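Local coordinates for sister chromatid cohesion protein PDS5 homolog C (Arabidopsis thaliana, PDB 7DE9), which acts as a cohesin cofactor important for DNA repair by homologous recombination, and carries a tudor domain that binds monomethylated histone H3, at residues K41-Y46 with Q51-L56. Numbering follows the deposited sequence.
Sequences KHLVIY and QEILYL
H42 and L54 exchange two backbone hydrogen bonds, and V44 and E52 exchange two more. In each, donor and acceptor lie 2.9 Å apart, as for H42 N to L54 O. L43 with I53 and I45 with Q51 are the non-hydrogen-bonded pairs of this antiparallel ladder. The side-chain hydroxyl of Y46 donates to E52, with OH 2.5 Å from OE1. It comes in on the anti side of the carboxylate, 27° out of its plane. W21 NE1 also bonds to this hydroxyl. One water joins H42 ND1 to L56 N, 2.8 Å from each nitrogen. H42 NE2 bonds to G9 O, so both ring nitrogens have partners. The two strands form a beta hairpin in the SH3-like barrel of the tudor domain, with 51-54 at one end of the strand order. Its Y46, E52 and L54 side chains reach the bound histone peptide: Y46 packs on a modified side chain of the peptide, and E52 OE2 forms a salt bridge with a basic side chain of the peptide. A phenylalanine in place of Y46 would probably keep much of the ring packing but leave E52 OE1 and W21 NE1 without their shared hydroxyl partner. Past the end of strand 51-54, L56 CD1 sits over the H42 ring, a CH-pi contact 3.7 Å from the centroid. Apolar contacts line both faces of the hairpin. V44 CG2 meets L54 CD1 at 3.8 Å. On the other face, L43 CD1 reaches I53 CG1 at 4.1 Å. The K41 chain bends at chi2 (-68°), which lays CD against I53 CG2; the further bend at chi3 brings CE to Y55 CB, 3.7 Å away.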
ATOM      1  N   LYS A  41       7.063  -2.440  -7.473  1.00 22.28           N
ATOM      2  CA  LYS A  41       6.003  -1.534  -7.057  1.00 20.13           C
ATOM      3  C   LYS A  41       4.674  -2.261  -6.871  1.00 28.03           C
ATOM      4  O   LYS A  41       4.314  -3.118  -7.677  1.00 27.67           O
ATOM      5  CB  LYS A  41       5.822  -0.422  -8.089  1.00 23.84           C
ATOM      6  CG  LYS A  41       6.999   0.528  -8.229  1.00 27.09           C
ATOM      7  CD  LYS A  41       7.158   1.371  -6.985  1.00 31.41           C
ATOM      8  CE  LYS A  41       8.475   1.073  -6.296  1.00 30.97           C
ATOM      9  NZ  LYS A  41       9.644   1.468  -7.136  1.00 33.52           N
ATOM     10  N   HIS A  42       3.953  -1.908  -5.811  1.00 21.22           N
ATOM     11  CA  HIS A  42       2.574  -2.362  -5.619  1.00 19.36           C
ATOM     12  C   HIS A  42       1.608  -1.214  -5.837  1.00 24.84           C
ATOM     13  O   HIS A  42       1.852  -0.109  -5.377  1.00 23.04           O
ATOM     14  CB  HIS A  42       2.360  -2.920  -4.215  1.00 20.55           C
ATOM     15  CG  HIS A  42       3.047  -4.225  -3.966  1.00 21.32           C
ATOM     16  ND1 HIS A  42       4.339  -4.305  -3.497  1.00 24.03           N
ATOM     17  CD2 HIS A  42       2.615  -5.500  -4.108  1.00 24.13           C
ATOM     18  CE1 HIS A  42       4.676  -5.575  -3.363  1.00 23.59           C
ATOM     19  NE2 HIS A  42       3.649  -6.321  -3.724  1.00 25.63           N
ATOM     20  N   LEU A  43       0.504  -1.479  -6.524  1.00 21.95           N
ATOM     21  CA  LEU A  43      -0.542  -0.481  -6.662  1.00 22.71           C
ATOM     22  C   LEU A  43      -1.570  -0.716  -5.573  1.00 21.32           C
ATOM     23  O   LEU A  43      -2.179  -1.775  -5.520  1.00 25.89           O
ATOM     24  CB  LEU A  43      -1.194  -0.551  -8.041  1.00 23.71           C
ATOM     25  CG  LEU A  43      -2.393   0.364  -8.294  1.00 24.13           C
ATOM     26  CD1 LEU A  43      -2.018   1.824  -8.132  1.00 27.38           C
ATOM     27  CD2 LEU A  43      -2.942   0.118  -9.680  1.00 27.53           C
ATOM     28  N   VAL A  44      -1.741   0.261  -4.694  1.00 20.73           N
ATOM     29  CA  VAL A  44      -2.721   0.157  -3.618  1.00 21.21           C
ATOM     30  C   VAL A  44      -3.888   1.101  -3.881  1.00 25.60           C
ATOM     31  O   VAL A  44      -3.700   2.310  -4.092  1.00 24.23           O
ATOM     32  CB  VAL A  44      -2.095   0.467  -2.242  1.00 25.19           C
ATOM     33  CG1 VAL A  44      -3.152   0.448  -1.141  1.00 24.77           C
ATOM     34  CG2 VAL A  44      -0.992  -0.532  -1.934  1.00 25.43           C
ATOM     35  N   ILE A  45      -5.093   0.533  -3.898  1.00 20.13           N
ATOM     36  CA  ILE A  45      -6.304   1.331  -4.040  1.00 21.92           C
ATOM     37  C   ILE A  45      -6.960   1.410  -2.678  1.00 23.39           C
ATOM     38  O   ILE A  45      -7.337   0.390  -2.111  1.00 25.56           O
ATOM     39  CB  ILE A  45      -7.288   0.744  -5.077  1.00 25.68           C
ATOM     40  CG1 ILE A  45      -6.828   1.058  -6.502  1.00 36.28           C
ATOM     41  CG2 ILE A  45      -8.677   1.339  -4.898  1.00 32.85           C
ATOM     42  CD1 ILE A  45      -5.706   0.221  -6.988  1.00 49.13           C
ATOM     43  N   TYR A  46      -7.088   2.625  -2.151  1.00 24.60           N
ATOM     44  CA  TYR A  46      -7.603   2.833  -0.801  1.00 24.92           C
ATOM     45  C   TYR A  46      -9.123   2.921  -0.722  1.00 26.05           C
ATOM     46  O   TYR A  46      -9.793   3.271  -1.697  1.00 26.08           O
ATOM     47  CB  TYR A  46      -6.997   4.105  -0.203  1.00 25.34           C
ATOM     48  CG  TYR A  46      -5.520   3.992   0.094  1.00 21.70           C
ATOM     49  CD1 TYR A  46      -5.072   3.394   1.271  1.00 24.14           C
ATOM     50  CD2 TYR A  46      -4.569   4.477  -0.800  1.00 21.52           C
ATOM     51  CE1 TYR A  46      -3.722   3.281   1.550  1.00 21.05           C
ATOM     52  CE2 TYR A  46      -3.213   4.369  -0.531  1.00 21.47           C
ATOM     53  CZ  TYR A  46      -2.796   3.773   0.648  1.00 22.49           C
ATOM     54  OH  TYR A  46      -1.451   3.664   0.924  1.00 24.15           O
ATOM     55  N   GLN A  51      -5.190   6.474  -4.411  1.00 22.90           N
ATOM     56  CA  GLN A  51      -4.362   5.398  -4.962  1.00 19.44           C
ATOM     57  C   GLN A  51      -2.893   5.740  -4.766  1.00 25.40           C
ATOM     58  O   GLN A  51      -2.506   6.909  -4.831  1.00 26.56           O
ATOM     59  CB  GLN A  51      -4.647   5.178  -6.448  1.00 25.85           C
ATOM     60  CG  GLN A  51      -6.108   4.912  -6.767  1.00 35.85           C
ATOM     61  CD  GLN A  51      -6.405   4.944  -8.254  1.00 48.13           C
ATOM     62  OE1 GLN A  51      -6.196   5.960  -8.918  1.00 45.02           O
ATOM     63  NE2 GLN A  51      -6.904   3.831  -8.782  1.00 50.25           N
ATOM     64  N   GLU A  52      -2.071   4.730  -4.521  1.00 21.48           N
ATOM     65  CA  GLU A  52      -0.635   4.958  -4.391  1.00 18.24           C
ATOM     66  C   GLU A  52       0.127   3.852  -5.095  1.00 24.98           C
ATOM     67  O   GLU A  52      -0.249   2.689  -5.010  1.00 27.59           O
ATOM     68  CB  GLU A  52      -0.202   5.029  -2.920  1.00 17.85           C
ATOM     69  CG  GLU A  52      -0.415   6.382  -2.248  1.00 21.53           C
ATOM     70  CD  GLU A  52       0.156   6.435  -0.836  1.00 23.68           C
ATOM     71  OE1 GLU A  52       0.074   5.413  -0.116  1.00 26.16           O
ATOM     72  OE2 GLU A  52       0.693   7.496  -0.450  1.00 26.05           O
ATOM     73  N   ILE A  53       1.179   4.227  -5.808  1.00 22.68           N
ATOM     74  CA  ILE A  53       2.173   3.273  -6.282  1.00 19.48           C
ATOM     75  C   ILE A  53       3.293   3.264  -5.255  1.00 22.87           C
ATOM     76  O   ILE A  53       3.955   4.280  -5.061  1.00 29.83           O
ATOM     77  CB  ILE A  53       2.731   3.647  -7.655  1.00 26.25           C
ATOM     78  CG1 ILE A  53       1.619   3.658  -8.698  1.00 30.33           C
ATOM     79  CG2 ILE A  53       3.809   2.668  -8.074  1.00 30.28           C
ATOM     80  CD1 ILE A  53       2.071   4.215 -10.021  1.00 26.65           C
ATOM     81  N   LEU A  54       3.496   2.125  -4.601  1.00 19.22           N
ATOM     82  CA  LEU A  54       4.326   2.050  -3.399  1.00 21.90           C
ATOM     83  C   LEU A  54       5.444   1.020  -3.475  1.00 24.14           C
ATOM     84  O   LEU A  54       5.267  -0.053  -4.044  1.00 26.14           O
ATOM     85  CB  LEU A  54       3.458   1.709  -2.183  1.00 25.74           C
ATOM     86  CG  LEU A  54       2.413   2.705  -1.689  1.00 29.95           C
ATOM     87  CD1 LEU A  54       1.533   2.041  -0.648  1.00 30.99           C
ATOM     88  CD2 LEU A  54       3.094   3.933  -1.107  1.00 30.57           C
ATOM     89  N   TYR A  55       6.582   1.348  -2.869  1.00 24.79           N
ATOM     90  CA  TYR A  55       7.588   0.358  -2.526  1.00 25.06           C
ATOM     91  C   TYR A  55       7.316  -0.070  -1.093  1.00 27.99           C
ATOM     92  O   TYR A  55       7.694   0.619  -0.148  1.00 32.43           O
ATOM     93  CB  TYR A  55       8.997   0.927  -2.661  1.00 31.54           C
ATOM     94  CG  TYR A  55      10.109  -0.077  -2.433  1.00 31.26           C
ATOM     95  CD1 TYR A  55      10.286  -1.156  -3.291  1.00 29.50           C
ATOM     96  CD2 TYR A  55      10.992   0.066  -1.372  1.00 35.53           C
ATOM     97  CE1 TYR A  55      11.305  -2.065  -3.093  1.00 29.18           C
ATOM     98  CE2 TYR A  55      12.015  -0.838  -1.167  1.00 37.98           C
ATOM     99  CZ  TYR A  55      12.165  -1.903  -2.027  1.00 43.68           C
ATOM    100  OH  TYR A  55      13.184  -2.808  -1.824  1.00 53.15           O
ATOM    101  N   LEU A  56       6.638  -1.197  -0.932  1.00 27.62           N
ATOM    102  CA  LEU A  56       6.148  -1.588   0.379  1.00 28.82           C
ATOM    103  C   LEU A  56       7.264  -1.945   1.356  1.00 30.89           C
ATOM    104  O   LEU A  56       7.076  -1.853   2.570  1.00 34.95           O
ATOM    105  CB  LEU A  56       5.171  -2.748   0.240  1.00 29.04           C
ATOM    106  CG  LEU A  56       3.832  -2.252  -0.295  1.00 31.08           C
ATOM    107  CD1 LEU A  56       2.905  -3.399  -0.579  1.00 41.98           C
ATOM    108  CD2 LEU A  56       3.200  -1.306   0.703  1.00 34.73           C
TER
HETATM  109  O   HOH W   1       6.749  -2.944  -3.094  1.00 21.39           O